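Local coordinates for NS3-like protein (Alongshan virus, PDB 6M40) that probably unwinds RNA with energy from ATP hydrolysis, as the helicase part of the viral NS3-like protein, at residues A182-Y186 / D263-D267; P220-L226 / R244-T250; P325-L331 / E345-V351; A354-L358 / M403-F407. The contacts are given in a common frame with arbitrary orientation. Residue numbers count along the deposited sequence, not the author numbering.

Interaction 1: A182-Y186 / D263-D267; sequences AVRKY and DAVFD
Helix 179-189 lies over the parallel core of a beta sheet, and its turn 182-186 runs nearly antiparallel to strand 264-267: the short axes approach to 10.5 Å at 161°. Val183 sits nearest Phe266 (CA-CA 7.7 Å) and Tyr186 nearest Ala264 (9.5 Å). Phe266, chi1 -70° (m), lifts its ring toward the helix. Val183, chi1 163° (t), lays CG2 over one ring face, 3.3 Å from the centroid and 5° off the normal, a close CH-pi contact. Tyr186 takes chi1 t, which sends its ring toward Ala264; the edge of Phe266 meets its face in an offset T-shaped pair, centroids 5.6 Å apart, planes at 88°. Tyr186 CB also touches Phe266 CZ at 3.7 Å, Tyr186 OH lies 3.4 Å from Ala264 CB, and Ala182 CB is 4.1 Å from Phe266 CE2. Asp263, by contrast, uses its carboxylate in a salt bridge with Arg304. Such apolar helix-on-strand packing is characteristic of the RecA-like alpha/beta domains of superfamily 2 helicases.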
# COMPACT_ATOMS: atom_id res chain seq x y z
N ALA A 182 -1.47 -19.80 19.91
CA ALA A 182 -0.44 -18.89 20.40
C ALA A 182 -1.06 -17.63 20.99
O ALA A 182 -0.47 -17.00 21.88
CB ALA A 182 0.54 -18.53 19.28
N VAL A 183 -2.25 -17.25 20.51
CA VAL A 183 -3.00 -16.17 21.12
C VAL A 183 -3.71 -16.63 22.39
O VAL A 183 -4.10 -15.80 23.22
CB VAL A 183 -4.00 -15.58 20.12
CG1 VAL A 183 -5.07 -14.77 20.83
CG2 VAL A 183 -3.27 -14.74 19.08
N ARG A 184 -3.92 -17.94 22.56
CA ARG A 184 -4.40 -18.44 23.84
C ARG A 184 -3.28 -18.45 24.87
O ARG A 184 -3.44 -17.95 25.99
CB ARG A 184 -5.00 -19.83 23.68
CG ARG A 184 -6.38 -19.81 23.06
CD ARG A 184 -6.93 -21.21 22.81
NE ARG A 184 -7.89 -21.21 21.71
CZ ARG A 184 -8.66 -22.24 21.38
NH1 ARG A 184 -8.61 -23.36 22.08
NH2 ARG A 184 -9.49 -22.14 20.35
N LYS A 185 -2.12 -19.01 24.50
CA LYS A 185 -0.95 -18.94 25.35
C LYS A 185 -0.73 -17.52 25.85
O LYS A 185 -0.54 -17.29 27.06
CB LYS A 185 0.28 -19.44 24.59
CG LYS A 185 1.02 -20.59 25.25
CD LYS A 185 2.38 -20.82 24.60
CE LYS A 185 2.45 -22.16 23.86
NZ LYS A 185 3.85 -22.65 23.72
N TYR A 186 -0.78 -16.54 24.94
CA TYR A 186 -0.59 -15.14 25.31
C TYR A 186 -1.69 -14.65 26.24
O TYR A 186 -1.42 -13.93 27.21
CB TYR A 186 -0.52 -14.29 24.03
CG TYR A 186 -0.05 -12.85 24.20
CD1 TYR A 186 -0.94 -11.85 24.58
CD2 TYR A 186 1.27 -12.48 23.94
CE1 TYR A 186 -0.52 -10.53 24.73
CE2 TYR A 186 1.69 -11.16 24.09
CZ TYR A 186 0.79 -10.20 24.48
OH TYR A 186 1.19 -8.89 24.63
N ASP A 263 0.05 -3.64 21.95
CA ASP A 263 1.17 -4.24 22.66
C ASP A 263 1.76 -5.47 21.98
O ASP A 263 2.89 -5.84 22.30
CB ASP A 263 0.75 -4.62 24.09
CG ASP A 263 0.17 -3.46 24.89
OD1 ASP A 263 0.75 -2.35 24.87
OD2 ASP A 263 -0.86 -3.65 25.57
N ALA A 264 1.04 -6.12 21.06
CA ALA A 264 1.59 -7.29 20.37
C ALA A 264 0.90 -7.50 19.03
O ALA A 264 -0.21 -7.02 18.79
CB ALA A 264 1.44 -8.56 21.23
N VAL A 265 1.57 -8.27 18.17
CA VAL A 265 1.11 -8.55 16.81
C VAL A 265 1.33 -10.03 16.51
O VAL A 265 2.43 -10.55 16.72
CB VAL A 265 1.86 -7.69 15.77
CG1 VAL A 265 1.78 -8.33 14.38
CG2 VAL A 265 1.31 -6.28 15.74
N PHE A 266 0.30 -10.71 16.01
CA PHE A 266 0.40 -12.10 15.57
C PHE A 266 0.28 -12.16 14.06
O PHE A 266 -0.72 -11.71 13.49
CB PHE A 266 -0.68 -12.95 16.23
CG PHE A 266 -0.46 -13.15 17.70
CD1 PHE A 266 -0.88 -12.20 18.61
CD2 PHE A 266 0.19 -14.28 18.16
CE1 PHE A 266 -0.67 -12.38 19.96
CE2 PHE A 266 0.40 -14.47 19.51
CZ PHE A 266 -0.03 -13.51 20.41
N ASP A 267 1.31 -12.69 13.40
CA ASP A 267 1.42 -12.67 11.95
C ASP A 267 1.16 -14.06 11.39
O ASP A 267 1.92 -14.99 11.65
CB ASP A 267 2.80 -12.16 11.52
CG ASP A 267 2.78 -11.49 10.15
OD1 ASP A 267 1.89 -11.78 9.32
OD2 ASP A 267 3.67 -10.65 9.89

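Interaction 2: P220-L226 / R244-T250; sequences PYTTIVL and RGMCVVT
Ile224, Leu226 and Val248 form the apolar centre on one sheet face: Ile224 CG2 meets Val248 CG2 at 4.1 Å, and Leu226 CD1 (chi1 m, chi2 t) meets Val248 CG1 at 3.8 Å. Helix 231-237 covers this face. On the other face Thr223 CG2 lies 4.3 Å from Cys247 CB, under helix 208-216. Strands 222-226 and 246-250 are parallel, crossing at -25° with axes 4.6 Å apart; joined through helix 231-237, they make the beta-alpha-beta unit of a RecA-like helicase domain. Thr222 pairs with Met246 (selenomethionine), on to Leu226 with Thr250. Five backbone hydrogen bonds follow: Thr222 N-Gly245 O 2.7 Å, Cys247 N-Thr222 O 2.9 Å, Ile224 N-Cys247 O 3.0 Å, Val249 N-Ile224 O 3.1 Å and Leu226 N-Val249 O 2.8 Å. Gly245 CA lies over the Tyr221 (chi1 m) ring, 4.3 Å from the ring centroid; a CB on Gly245 would clash with Tyr221, and its angles (133/147) alone call for glycine. At the exposed edge, Pro220 O rests 3.6 Å from Arg244 CB.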
# COMPACT_ATOMS: atom_id res chain seq x y z
N PRO A 220 -10.68 -14.09 26.83
CA PRO A 220 -11.62 -13.05 27.27
C PRO A 220 -11.56 -11.78 26.44
O PRO A 220 -12.28 -10.83 26.74
CB PRO A 220 -11.18 -12.78 28.71
CG PRO A 220 -9.71 -13.06 28.70
CD PRO A 220 -9.52 -14.21 27.73
N TYR A 221 -10.70 -11.74 25.42
CA TYR A 221 -10.57 -10.57 24.56
C TYR A 221 -11.83 -10.40 23.71
O TYR A 221 -12.48 -11.37 23.33
CB TYR A 221 -9.37 -10.71 23.63
CG TYR A 221 -8.00 -10.76 24.28
CD1 TYR A 221 -7.83 -11.10 25.62
CD2 TYR A 221 -6.86 -10.46 23.54
CE1 TYR A 221 -6.58 -11.14 26.20
CE2 TYR A 221 -5.60 -10.50 24.11
CZ TYR A 221 -5.46 -10.84 25.44
OH TYR A 221 -4.22 -10.89 26.02
N THR A 222 -12.17 -9.15 23.41
CA THR A 222 -13.24 -8.84 22.46
C THR A 222 -12.63 -8.60 21.09
O THR A 222 -11.68 -7.81 20.96
CB THR A 222 -14.05 -7.62 22.89
OG1 THR A 222 -13.71 -6.49 22.07
CG2 THR A 222 -13.82 -7.28 24.36
N THR A 223 -13.17 -9.26 20.07
CA THR A 223 -12.59 -9.24 18.73
C THR A 223 -13.23 -8.16 17.87
O THR A 223 -14.46 -8.11 17.72
CB THR A 223 -12.75 -10.60 18.05
OG1 THR A 223 -14.14 -10.87 17.87
CG2 THR A 223 -12.13 -11.70 18.89
N ILE A 224 -12.39 -7.32 17.29
CA ILE A 224 -12.78 -6.25 16.38
C ILE A 224 -12.23 -6.65 15.01
O ILE A 224 -11.03 -6.57 14.76
CB ILE A 224 -12.27 -4.88 16.84
CG1 ILE A 224 -13.40 -4.08 17.49
CG2 ILE A 224 -11.63 -4.11 15.70
CD1 ILE A 224 -12.96 -2.78 18.12
N VAL A 225 -13.11 -7.10 14.13
CA VAL A 225 -12.70 -7.49 12.79
C VAL A 225 -12.56 -6.24 11.93
O VAL A 225 -13.40 -5.34 11.98
CB VAL A 225 -13.71 -8.48 12.17
CG1 VAL A 225 -13.17 -9.05 10.87
CG2 VAL A 225 -14.01 -9.60 13.16
N LEU A 226 -11.48 -6.18 11.15
CA LEU A 226 -11.22 -5.04 10.28
C LEU A 226 -10.87 -5.54 8.89
O LEU A 226 -9.82 -6.17 8.70
CB LEU A 226 -10.09 -4.17 10.84
CG LEU A 226 -10.46 -3.13 11.91
CD1 LEU A 226 -9.21 -2.42 12.39
CD2 LEU A 226 -11.47 -2.14 11.36
N ARG A 244 -11.10 -6.17 29.52
CA ARG A 244 -10.88 -7.61 29.46
C ARG A 244 -9.95 -8.00 28.32
O ARG A 244 -9.38 -9.10 28.33
CB ARG A 244 -12.21 -8.37 29.34
CG ARG A 244 -13.17 -8.23 30.54
CD ARG A 244 -12.55 -8.68 31.87
NE ARG A 244 -12.93 -7.78 32.95
CZ ARG A 244 -12.12 -7.37 33.93
NH1 ARG A 244 -10.86 -7.77 33.96
NH2 ARG A 244 -12.57 -6.55 34.86
N GLY A 245 -9.78 -7.13 27.33
CA GLY A 245 -8.83 -7.37 26.25
C GLY A 245 -9.41 -7.10 24.87
O GLY A 245 -10.60 -7.34 24.61
N MSE A 246 -8.56 -6.63 23.97
CA MSE A 246 -8.99 -6.37 22.60
C MSE A 246 -8.14 -7.13 21.58
O MSE A 246 -6.91 -7.12 21.65
CB MSE A 246 -8.92 -4.88 22.29
CG MSE A 246 -8.67 -4.59 20.82
SE MSE A 246 -8.72 -2.68 20.39
CE MSE A 246 -6.78 -2.36 20.28
N CYS A 247 -8.80 -7.73 20.59
CA CYS A 247 -8.09 -8.46 19.54
C CYS A 247 -8.56 -7.97 18.17
O CYS A 247 -9.63 -8.35 17.70
CB CYS A 247 -8.31 -9.96 19.68
SG CYS A 247 -7.26 -10.95 18.59
N VAL A 248 -7.75 -7.13 17.54
CA VAL A 248 -7.97 -6.73 16.16
C VAL A 248 -7.56 -7.89 15.25
O VAL A 248 -6.39 -8.26 15.20
CB VAL A 248 -7.19 -5.47 15.81
CG1 VAL A 248 -7.36 -5.13 14.33
CG2 VAL A 248 -7.64 -4.29 16.66
N VAL A 249 -8.53 -8.47 14.56
CA VAL A 249 -8.27 -9.40 13.48
C VAL A 249 -8.45 -8.61 12.19
O VAL A 249 -9.55 -8.14 11.89
CB VAL A 249 -9.21 -10.62 13.53
CG1 VAL A 249 -8.66 -11.74 12.66
CG2 VAL A 249 -9.39 -11.09 14.97
N THR A 250 -7.37 -8.46 11.42
CA THR A 250 -7.35 -7.52 10.32
C THR A 250 -6.73 -8.14 9.07
O THR A 250 -5.85 -9.00 9.15
CB THR A 250 -6.57 -6.24 10.70
OG1 THR A 250 -6.40 -5.39 9.55
CG2 THR A 250 -5.21 -6.58 11.29

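Interaction 3: P325-L331 / E345-V351; sequences PDSVTLL and EPCGAAV
Two helix starts meet here: 325-331 leads into helix 328-339 through its N-cap, Ser327, and 345-351 enters helix 349-357 through its N-cap, Gly348. Their closest backbone point is Asp326 to Gly348, CA-CA 4.6 Å. One hydrogen bond joins the segments, Gly348 N to Pro325 O, very short at 2.5 Å with an N-H...O angle of 133°. Gly348 has extended angles (-70/-176), and a CB on it would come within 2.9 Å of Asp326 CB, so glycine suits this tight crossing.

The remaining contacts are mainly van der Waals. Leu330 (chi1 t, chi2 p) projects toward 345-347: its CD1 lies 3.7 Å from Glu345 CB, while its CD2 lies 3.6 Å from Cys347 CB and only 3.0 Å from Pro346 O. Val351, chi1 t, packs against 326-331, with CG2 3.5 Å from Asp326 CB and CG1 3.9 Å from Leu331 CD1 (chi1 t, chi2 p). Val276 of strand 264-276 adjoins both Val351 and Leu331.

Polar side chains mostly look elsewhere: Thr329 OG1 hydrogen-bonds Asp121, and Glu345 makes weak, long ion pairs with Arg129 and Lys126. The contact thus packs two helix starts of the helical C-terminal part together by shape and apolar side chains, with a single backbone hydrogen bond setting where Gly348 meets Pro325.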
# COMPACT_ATOMS: atom_id res chain seq x y z
N PRO A 325 6.38 -12.31 -7.69
CA PRO A 325 6.89 -12.09 -9.05
C PRO A 325 5.83 -11.80 -10.11
O PRO A 325 6.13 -11.05 -11.05
CB PRO A 325 7.65 -13.39 -9.35
CG PRO A 325 7.36 -14.33 -8.17
CD PRO A 325 7.04 -13.45 -7.03
N ASP A 326 4.64 -12.38 -10.03
CA ASP A 326 3.61 -12.12 -11.03
C ASP A 326 2.29 -11.82 -10.33
O ASP A 326 1.27 -12.47 -10.54
CB ASP A 326 3.50 -13.27 -12.03
CG ASP A 326 3.57 -14.62 -11.37
OD1 ASP A 326 2.89 -14.81 -10.35
OD2 ASP A 326 4.30 -15.49 -11.88
N SER A 327 2.31 -10.79 -9.48
CA SER A 327 1.09 -10.26 -8.89
C SER A 327 0.44 -9.28 -9.85
O SER A 327 1.10 -8.53 -10.58
CB SER A 327 1.37 -9.59 -7.55
OG SER A 327 2.03 -8.33 -7.72
N VAL A 328 -0.90 -9.30 -9.86
CA VAL A 328 -1.62 -8.46 -10.80
C VAL A 328 -1.40 -6.97 -10.55
O VAL A 328 -1.64 -6.16 -11.45
CB VAL A 328 -3.12 -8.77 -10.78
CG1 VAL A 328 -3.72 -8.43 -9.43
CG2 VAL A 328 -3.83 -7.99 -11.89
N THR A 329 -0.96 -6.58 -9.35
CA THR A 329 -0.57 -5.19 -9.17
C THR A 329 0.68 -4.88 -9.97
O THR A 329 0.83 -3.76 -10.47
CB THR A 329 -0.34 -4.87 -7.70
OG1 THR A 329 0.49 -5.86 -7.09
CG2 THR A 329 -1.67 -4.77 -6.95
N LEU A 330 1.57 -5.86 -10.14
CA LEU A 330 2.75 -5.63 -10.95
C LEU A 330 2.39 -5.62 -12.44
O LEU A 330 3.09 -5.00 -13.24
CB LEU A 330 3.80 -6.68 -10.64
CG LEU A 330 5.27 -6.32 -10.81
CD1 LEU A 330 5.65 -4.98 -10.18
CD2 LEU A 330 6.11 -7.43 -10.21
N LEU A 331 1.30 -6.29 -12.81
CA LEU A 331 0.81 -6.19 -14.18
C LEU A 331 0.24 -4.81 -14.47
O LEU A 331 0.64 -4.16 -15.44
CB LEU A 331 -0.23 -7.28 -14.45
CG LEU A 331 -1.04 -7.15 -15.75
CD1 LEU A 331 -0.14 -7.24 -16.98
CD2 LEU A 331 -2.13 -8.20 -15.81
N GLU A 345 9.09 -2.46 -14.15
CA GLU A 345 9.43 -3.11 -12.91
C GLU A 345 9.74 -4.59 -13.13
O GLU A 345 9.09 -5.23 -13.96
CB GLU A 345 8.29 -3.01 -11.88
CG GLU A 345 7.83 -1.60 -11.58
CD GLU A 345 8.46 -1.03 -10.33
OE1 GLU A 345 8.89 0.14 -10.36
OE2 GLU A 345 8.52 -1.75 -9.32
N PRO A 346 10.71 -5.14 -12.40
CA PRO A 346 10.93 -6.60 -12.45
C PRO A 346 9.63 -7.36 -12.18
O PRO A 346 8.92 -7.08 -11.22
CB PRO A 346 11.97 -6.83 -11.35
CG PRO A 346 12.69 -5.52 -11.22
CD PRO A 346 11.66 -4.46 -11.51
N CYS A 347 9.35 -8.35 -13.03
CA CYS A 347 8.11 -9.11 -12.90
C CYS A 347 8.28 -10.50 -13.49
O CYS A 347 9.25 -10.80 -14.19
CB CYS A 347 6.93 -8.40 -13.57
SG CYS A 347 7.08 -8.25 -15.35
N GLY A 348 7.28 -11.35 -13.23
CA GLY A 348 7.30 -12.73 -13.68
C GLY A 348 7.13 -12.87 -15.18
O GLY A 348 7.08 -11.91 -15.94
N ALA A 349 7.06 -14.14 -15.61
CA ALA A 349 6.89 -14.43 -17.03
C ALA A 349 5.43 -14.35 -17.44
O ALA A 349 5.12 -13.92 -18.56
CB ALA A 349 7.46 -15.82 -17.35
N ALA A 350 4.52 -14.76 -16.55
CA ALA A 350 3.10 -14.69 -16.84
C ALA A 350 2.60 -13.25 -16.92
O ALA A 350 1.53 -13.02 -17.50
CB ALA A 350 2.31 -15.45 -15.78
N VAL A 351 3.33 -12.29 -16.36
CA VAL A 351 2.95 -10.90 -16.52
C VAL A 351 3.42 -10.37 -17.87
O VAL A 351 2.65 -9.78 -18.63
CB VAL A 351 3.49 -10.06 -15.35
CG1 VAL A 351 3.31 -8.58 -15.63
CG2 VAL A 351 2.79 -10.47 -14.05

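Interaction 4: A354-L358 / M403-F407; sequences AMLRL and MRSYF
Within the helical C-terminal part of this helicase, the end of helix 349-357 packs against the chain that leaves helix 393-404; the nearest CA atoms are those of Arg357 and Tyr406, 7.5 Å apart. On the first side, Leu358 is the first residue to leave helical angles (-119/117), although its N still bonds Ala354 O at 3.0 Å. Its side chain (chi1 m, chi2 t) points at the second segment.

Met403, a selenomethionine with chi1 m, chi2 t and chi3 p, comes first there: its CE approaches Leu358 CD2 at 4.0 Å, and the side chain also touches Thr378 and Trp412. Met403 O accepts backbone bonds from Tyr406 N (3.2 Å) and Phe407 N (2.8 Å), so the chain curls back on itself and turns both aromatic side chains toward the first helix. Tyr406, chi1 p, places CE2 4.1 Å from Leu358 CD2. Its carbonyl O takes a weak hydrogen bond from Arg357 NH1, 3.4 Å long with an angle of 135°; Tyr406 O lies at the edge of the guanidinium, near its plane.

Phe407 is extended (-121/112) with chi1 t, which carries its ring inward against Leu358, with Ala354 beside it, near Leu331 and Thr378. Ala354 CB stands 3.9 Å from Phe407 CE1, and Leu358 CD1 sits over the ring face, 3.3 Å from the Phe407 centroid and 11° off the normal, in a CH-pi contact.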
# COMPACT_ATOMS: atom_id res chain seq x y z
N ALA A 354 1.12 -11.43 -20.25
CA ALA A 354 -0.16 -10.74 -20.15
C ALA A 354 -0.06 -9.30 -20.63
O ALA A 354 -1.04 -8.75 -21.15
CB ALA A 354 -0.66 -10.80 -18.70
N MSE A 355 1.11 -8.68 -20.52
CA MSE A 355 1.28 -7.32 -21.04
C MSE A 355 1.29 -7.28 -22.57
O MSE A 355 1.31 -6.20 -23.16
CB MSE A 355 2.58 -6.71 -20.52
CG MSE A 355 2.58 -6.38 -19.05
SE MSE A 355 4.40 -6.05 -18.48
CE MSE A 355 4.72 -4.39 -19.47
N LEU A 356 1.28 -8.45 -23.20
CA LEU A 356 1.18 -8.54 -24.65
C LEU A 356 -0.27 -8.70 -25.09
O LEU A 356 -0.69 -8.08 -26.08
CB LEU A 356 2.00 -9.72 -25.17
CG LEU A 356 3.49 -9.73 -24.82
CD1 LEU A 356 4.15 -10.92 -25.49
CD2 LEU A 356 4.19 -8.44 -25.21
N ARG A 357 -1.04 -9.53 -24.39
CA ARG A 357 -2.46 -9.64 -24.70
C ARG A 357 -3.20 -8.35 -24.38
O ARG A 357 -4.17 -8.00 -25.06
CB ARG A 357 -3.09 -10.79 -23.93
CG ARG A 357 -2.29 -12.06 -24.02
CD ARG A 357 -3.08 -13.27 -23.56
NE ARG A 357 -2.46 -14.50 -24.01
CZ ARG A 357 -3.04 -15.69 -23.97
NH1 ARG A 357 -4.27 -15.82 -23.51
NH2 ARG A 357 -2.39 -16.76 -24.41
N LEU A 358 -2.76 -7.63 -23.36
CA LEU A 358 -3.41 -6.42 -22.89
C LEU A 358 -2.43 -5.27 -23.04
O LEU A 358 -1.37 -5.26 -22.41
CB LEU A 358 -3.86 -6.58 -21.44
CG LEU A 358 -4.67 -7.85 -21.15
CD1 LEU A 358 -4.66 -8.15 -19.66
CD2 LEU A 358 -6.07 -7.73 -21.68
N MSE A 403 -12.83 -9.56 -24.35
CA MSE A 403 -11.63 -9.62 -23.53
C MSE A 403 -11.59 -10.91 -22.71
O MSE A 403 -10.52 -11.40 -22.37
CB MSE A 403 -11.55 -8.42 -22.60
CG MSE A 403 -11.16 -7.13 -23.29
SE MSE A 403 -11.04 -5.70 -21.97
CE MSE A 403 -9.73 -6.55 -20.77
N ARG A 404 -12.77 -11.43 -22.36
CA ARG A 404 -12.82 -12.69 -21.62
C ARG A 404 -12.39 -13.87 -22.48
O ARG A 404 -12.07 -14.93 -21.93
CB ARG A 404 -14.22 -12.91 -21.05
CG ARG A 404 -14.23 -13.13 -19.55
CD ARG A 404 -15.64 -13.34 -19.00
NE ARG A 404 -16.49 -12.17 -19.21
CZ ARG A 404 -17.35 -12.03 -20.21
NH1 ARG A 404 -17.49 -13.00 -21.11
NH2 ARG A 404 -18.08 -10.93 -20.32
N SER A 405 -12.37 -13.71 -23.81
CA SER A 405 -11.85 -14.76 -24.67
C SER A 405 -10.39 -15.06 -24.37
O SER A 405 -9.93 -16.18 -24.63
CB SER A 405 -11.99 -14.37 -26.14
OG SER A 405 -13.34 -14.25 -26.55
N TYR A 406 -9.63 -14.09 -23.85
CA TYR A 406 -8.21 -14.33 -23.62
C TYR A 406 -7.73 -13.95 -22.22
O TYR A 406 -6.87 -14.64 -21.68
CB TYR A 406 -7.33 -13.59 -24.67
CG TYR A 406 -7.77 -12.19 -25.05
CD1 TYR A 406 -8.84 -12.00 -25.92
CD2 TYR A 406 -7.11 -11.07 -24.57
CE1 TYR A 406 -9.25 -10.74 -26.28
CE2 TYR A 406 -7.51 -9.79 -24.93
CZ TYR A 406 -8.58 -9.64 -25.79
OH TYR A 406 -9.01 -8.39 -26.17
N PHE A 407 -8.26 -12.88 -21.63
CA PHE A 407 -7.88 -12.51 -20.27
C PHE A 407 -9.12 -12.49 -19.39
O PHE A 407 -9.99 -11.62 -19.54
CB PHE A 407 -7.19 -11.15 -20.23
CG PHE A 407 -6.39 -10.92 -18.98
CD1 PHE A 407 -5.16 -11.53 -18.82
CD2 PHE A 407 -6.87 -10.10 -17.97
CE1 PHE A 407 -4.42 -11.32 -17.68
CE2 PHE A 407 -6.12 -9.88 -16.83
CZ PHE A 407 -4.89 -10.49 -16.68

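In the fold
The N-terminal parallel sheet precedes all four contacts. Helix 179-189 then opens the loop that interaction 1 closes at strand 264-276, 77 residues on; interaction 2, a beta-alpha-beta pairing, is nested inside it. Both reach the same mixed sheet and touch where Tyr186 CD1 meets Tyr221 OH at 3.7 Å. Interactions 3 and 4 follow in series in the helical C-terminal part: 3 brings the start of helix 349-357 back to that of helix 328-339, closing a short loop, and 4 ties the end of helix 349-357 to the exit of helix 393-404. Sharing helix 349-357, they join at Leu331, whose CD2 lies 3.7 Å from Phe407 CZ. Centres of interactions 1 and 3 are 34 Å apart.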